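Local structure of ulvan Lyase-PL25 (Pseudoalteromonas sp. PLSV, 5UAM) at residues A[50-55]-A[66-71]; A[314-319]-A[340-345]. The protein degrades ulvan, the sulfated, uronic acid-containing cell-wall polysaccharide of green seaweeds, as a polysaccharide lyase of family 25 with a beta-propeller fold. All blocks are in the same frame, centred on the assembly; numbering follows the deposited sequence.

In the fold
Two blades of one beta-propeller illustrate how the same element, the pairing of the second and third strands of a four-stranded antiparallel sheet, is finished differently according to its setting. Interaction 1 (50-55 with 66-71) and interaction 2 (314-319 with 340-345) lie about 32 Å apart between centres and do not touch. Both are partly buried, with inner strand residues packed against neighbouring sheets and strand ends nearer solvent. In interaction 1 a threonine-histidine side-chain hydrogen bond supplements the backbone ladder at the strand end. Interaction 2 has a shorter ladder and depends more on carbon contacts: an arginine CB over an imidazole face, and proline beside tryptophan.

Interaction 1 (A[50-55]-A[66-71])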
# COMPACT_ATOMS: atom_id res chain seq x y z
N ASN A 50 -11.09 6.56 18.38
CA ASN A 50 -12.07 6.65 19.47
C ASN A 50 -12.69 5.30 19.79
O ASN A 50 -13.89 5.19 20.00
CB ASN A 50 -13.17 7.65 19.15
CG ASN A 50 -14.03 7.99 20.37
OD1 ASN A 50 -13.54 8.10 21.49
ND2 ASN A 50 -15.33 8.16 20.13
N GLY A 51 -11.87 4.25 19.81
CA GLY A 51 -12.34 2.94 20.21
C GLY A 51 -12.98 2.12 19.12
O GLY A 51 -13.45 1.01 19.41
N ILE A 52 -13.03 2.63 17.89
CA ILE A 52 -13.62 1.93 16.76
C ILE A 52 -12.51 1.70 15.75
O ILE A 52 -11.76 2.62 15.42
CB ILE A 52 -14.73 2.76 16.10
CG1 ILE A 52 -15.75 3.28 17.12
CG2 ILE A 52 -15.37 1.96 14.96
CD1 ILE A 52 -16.55 2.23 17.79
N THR A 53 -12.41 0.47 15.24
CA THR A 53 -11.51 0.18 14.12
C THR A 53 -12.34 0.03 12.85
O THR A 53 -13.22 -0.83 12.78
CB THR A 53 -10.65 -1.06 14.37
OG1 THR A 53 -9.87 -0.87 15.55
CG2 THR A 53 -9.67 -1.29 13.21
N TYR A 54 -12.07 0.89 11.88
CA TYR A 54 -12.69 0.86 10.57
C TYR A 54 -11.79 0.09 9.63
O TYR A 54 -10.58 0.28 9.64
CB TYR A 54 -12.88 2.28 10.05
CG TYR A 54 -13.70 3.14 10.98
CD1 TYR A 54 -13.09 3.89 11.98
CD2 TYR A 54 -15.09 3.18 10.89
CE1 TYR A 54 -13.84 4.68 12.85
CE2 TYR A 54 -15.85 3.96 11.76
CZ TYR A 54 -15.21 4.70 12.74
OH TYR A 54 -15.94 5.46 13.62
N VAL A 55 -12.38 -0.77 8.80
CA VAL A 55 -11.62 -1.64 7.92
C VAL A 55 -12.25 -1.63 6.53
O VAL A 55 -13.48 -1.57 6.40
CB VAL A 55 -11.55 -3.07 8.48
CG1 VAL A 55 -10.85 -3.06 9.86
CG2 VAL A 55 -12.93 -3.71 8.58
N ILE A 66 -16.66 -1.77 3.46
CA ILE A 66 -16.17 -1.19 4.70
C ILE A 66 -16.96 -1.76 5.87
O ILE A 66 -18.18 -1.91 5.80
CB ILE A 66 -16.22 0.35 4.67
CG1 ILE A 66 -15.71 0.91 5.99
CG2 ILE A 66 -17.59 0.82 4.36
CD1 ILE A 66 -15.43 2.42 5.93
N ALA A 67 -16.26 -2.09 6.94
CA ALA A 67 -16.87 -2.56 8.17
C ALA A 67 -16.21 -1.84 9.35
O ALA A 67 -15.22 -1.12 9.19
CB ALA A 67 -16.69 -4.08 8.33
N SER A 68 -16.77 -2.01 10.53
CA SER A 68 -16.16 -1.44 11.72
C SER A 68 -16.37 -2.36 12.91
O SER A 68 -17.36 -3.10 12.98
CB SER A 68 -16.72 -0.06 12.02
OG SER A 68 -18.07 -0.11 12.43
N TYR A 69 -15.44 -2.26 13.86
CA TYR A 69 -15.49 -2.99 15.12
C TYR A 69 -15.40 -2.01 16.28
O TYR A 69 -14.47 -1.21 16.34
CB TYR A 69 -14.35 -4.01 15.21
CG TYR A 69 -14.41 -4.86 16.46
CD1 TYR A 69 -15.42 -5.78 16.65
CD2 TYR A 69 -13.47 -4.70 17.47
CE1 TYR A 69 -15.48 -6.55 17.79
CE2 TYR A 69 -13.52 -5.47 18.61
CZ TYR A 69 -14.52 -6.40 18.77
OH TYR A 69 -14.60 -7.19 19.90
N ASN A 70 -16.35 -2.10 17.19
CA ASN A 70 -16.38 -1.29 18.40
C ASN A 70 -15.74 -2.13 19.51
O ASN A 70 -16.31 -3.15 19.93
CB ASN A 70 -17.82 -0.95 18.75
CG ASN A 70 -17.95 -0.06 19.96
OD1 ASN A 70 -17.26 -0.25 20.96
ND2 ASN A 70 -18.82 0.94 19.86
N HIS A 71 -14.56 -1.70 19.96
CA HIS A 71 -13.82 -2.50 20.94
C HIS A 71 -14.48 -2.52 22.30
O HIS A 71 -14.27 -3.48 23.06
CB HIS A 71 -12.38 -1.99 21.01
CG HIS A 71 -11.60 -2.24 19.76
ND1 HIS A 71 -10.77 -3.33 19.61
CD2 HIS A 71 -11.55 -1.57 18.58
CE1 HIS A 71 -10.22 -3.31 18.41
NE2 HIS A 71 -10.69 -2.25 17.76
O HOH W 1 -14.75 1.37 21.85
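In the beta hairpin at the middle of a four-stranded propeller blade, strands 52-58 and 64-70 pair antiparallel, and Thr53 and His71 add a side-chain bond at the end of their ladder. Thr53 and Tyr69 exchange two backbone hydrogen bonds, as do Val55 and Ala67, while His71 N reaches Gly51 O at 3.0 Å. With chi1 at -59°, Thr53 OG1 is anti to the carbonyl carbon; it meets His71 NE2 at 2.7 Å, at the imidazole edge. His48 ND1 also bonds this hydroxyl, so two histidines grip it. Gly51 O lies in the plane of the His71 ring, 3.3 Å from CD2. On the face carrying Ile52, Tyr54 and Ser68, the Ile52 CD1 methyl rests against the Asn70 carboxamide, 3.3 Å from ND2. Asn70 OD1 accepts from Thr73 N and, through a water, is joined to Gly51 O. Further along this face Ser68 CB approaches Tyr54 CD2 at 3.8 Å; on the Thr53 side, Val55 CG2 meets Ala67 CB at 3.8 Å. Beyond the hairpin, strands 46-49 and 75-81 complete the blade, while Tyr54 and Ile66 pack against Met104 and Ile112 of strands 103-106 and 112-116 in the next sheet.

Interaction 2 (A[314-319]-A[340-345]); sequences QGQPHI and VRWNGN
Arg341 CG sits between its own backbone N and carbonyl carbon (chi1 68°), and the chain then runs extended to NE, while His318 CG lies anti to its carbonyl carbon (chi1 -67°); these torsions place the two CG atoms, and the side chains lie side by side, pointing the same way. They form a non-hydrogen-bonded pair in the antiparallel hairpin of strands 317-324 and 336-342, the central strands of a propeller blade. Arg341 CB stands over the centre of the imidazole in a CH-pi contact, 3.7 Å from the ring centroid, and Arg341 CD closes to 3.4 Å from His318 CE1. The ring's nitrogens are engaged elsewhere, ND1 with His339 NE2 and NE2 with Asp312 OD2, which would hold its rotation. An alanine in place of His318 would probably leave Arg341 CB without the ring face beneath it and CD without CE1, and His339 and Asp312 without their imidazole partner. On the other face of the sheet, Ile319 CB faces Val340 CB at 4.2 Å. Trp347, Val261 and Phe263 from adjoining strands cover Ile319. Pro317 and Trp342 also lie alongside each other, CD 3.8 Å from CB. Ile319 and Val340 exchange two backbone bonds, and Trp342 N donates to Pro317 O at 2.9 Å. Past the strand, Asn343 closes an Asx turn, its OD1 accepting from Asn345 N at 2.7 Å.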
# COMPACT_ATOMS: atom_id res chain seq x y z
N GLN A 314 14.57 8.18 16.79
CA GLN A 314 15.54 9.23 16.53
C GLN A 314 15.27 9.98 15.24
O GLN A 314 16.05 10.85 14.86
CB GLN A 314 16.95 8.64 16.50
CG GLN A 314 17.41 8.09 17.82
CD GLN A 314 18.87 7.71 17.82
OE1 GLN A 314 19.65 8.21 17.02
NE2 GLN A 314 19.25 6.85 18.74
N GLY A 315 14.16 9.68 14.57
CA GLY A 315 13.83 10.34 13.33
C GLY A 315 14.48 9.74 12.10
O GLY A 315 14.35 10.31 11.02
N GLN A 316 15.14 8.60 12.24
CA GLN A 316 15.90 8.04 11.13
C GLN A 316 15.02 7.07 10.35
O GLN A 316 14.29 6.28 10.95
CB GLN A 316 17.10 7.27 11.67
CG GLN A 316 18.01 8.11 12.57
CD GLN A 316 19.13 7.34 13.25
OE1 GLN A 316 20.28 7.79 13.27
NE2 GLN A 316 18.80 6.22 13.87
N PRO A 317 15.05 7.10 9.02
CA PRO A 317 14.19 6.21 8.24
C PRO A 317 14.67 4.77 8.17
O PRO A 317 15.86 4.49 8.01
CB PRO A 317 14.19 6.84 6.85
CG PRO A 317 15.50 7.52 6.77
CD PRO A 317 15.72 8.10 8.15
N HIS A 318 13.69 3.88 8.27
CA HIS A 318 13.80 2.46 8.00
C HIS A 318 12.89 2.14 6.82
O HIS A 318 11.83 2.76 6.63
CB HIS A 318 13.31 1.68 9.21
CG HIS A 318 14.18 1.82 10.41
ND1 HIS A 318 14.78 0.73 11.01
CD2 HIS A 318 14.55 2.90 11.13
CE1 HIS A 318 15.48 1.15 12.04
NE2 HIS A 318 15.35 2.46 12.14
N ILE A 319 13.32 1.16 6.03
CA ILE A 319 12.65 0.81 4.78
C ILE A 319 12.52 -0.70 4.69
O ILE A 319 13.49 -1.43 4.92
CB ILE A 319 13.45 1.34 3.58
CG1 ILE A 319 13.53 2.87 3.61
CG2 ILE A 319 12.85 0.87 2.27
CD1 ILE A 319 14.44 3.46 2.55
N VAL A 340 16.21 -2.18 5.50
CA VAL A 340 17.25 -1.18 5.26
C VAL A 340 17.01 -0.04 6.23
O VAL A 340 15.86 0.27 6.55
CB VAL A 340 17.12 -0.68 3.80
CG1 VAL A 340 17.96 0.58 3.55
CG2 VAL A 340 17.49 -1.80 2.83
N ARG A 341 18.09 0.59 6.71
CA ARG A 341 17.90 1.76 7.57
C ARG A 341 19.06 2.73 7.45
O ARG A 341 20.18 2.38 7.07
CB ARG A 341 17.71 1.38 9.04
CG ARG A 341 18.96 0.79 9.68
CD ARG A 341 18.68 0.31 11.09
NE ARG A 341 19.88 -0.23 11.71
CZ ARG A 341 20.74 0.48 12.43
NH1 ARG A 341 20.53 1.77 12.66
NH2 ARG A 341 21.82 -0.10 12.95
N TRP A 342 18.75 3.98 7.79
CA TRP A 342 19.74 5.04 7.90
C TRP A 342 20.25 5.09 9.33
O TRP A 342 19.46 5.24 10.26
CB TRP A 342 19.06 6.36 7.55
CG TRP A 342 19.92 7.59 7.68
CD1 TRP A 342 19.84 8.55 8.64
CD2 TRP A 342 20.97 7.99 6.80
NE1 TRP A 342 20.79 9.52 8.43
CE2 TRP A 342 21.49 9.21 7.29
CE3 TRP A 342 21.51 7.45 5.63
CZ2 TRP A 342 22.54 9.89 6.65
CZ3 TRP A 342 22.53 8.11 5.01
CH2 TRP A 342 23.04 9.33 5.51
N ASN A 343 21.56 4.96 9.51
CA ASN A 343 22.10 4.87 10.86
C ASN A 343 22.57 6.21 11.39
O ASN A 343 23.18 6.25 12.46
CB ASN A 343 23.24 3.84 10.94
CG ASN A 343 24.50 4.29 10.24
OD1 ASN A 343 24.65 5.45 9.84
ND2 ASN A 343 25.43 3.36 10.12
N GLY A 344 22.31 7.29 10.66
CA GLY A 344 22.74 8.61 11.00
C GLY A 344 23.88 9.09 10.14
O GLY A 344 24.08 10.30 10.02
N ASN A 345 24.62 8.17 9.53
CA ASN A 345 25.73 8.56 8.66
C ASN A 345 25.69 7.85 7.32
O ASN A 345 26.21 8.39 6.33
CB ASN A 345 27.07 8.28 9.35
CG ASN A 345 27.24 9.10 10.60
OD1 ASN A 345 27.61 10.27 10.54
ND2 ASN A 345 26.91 8.51 11.74
O HOH W 2 21.14 4.60 14.71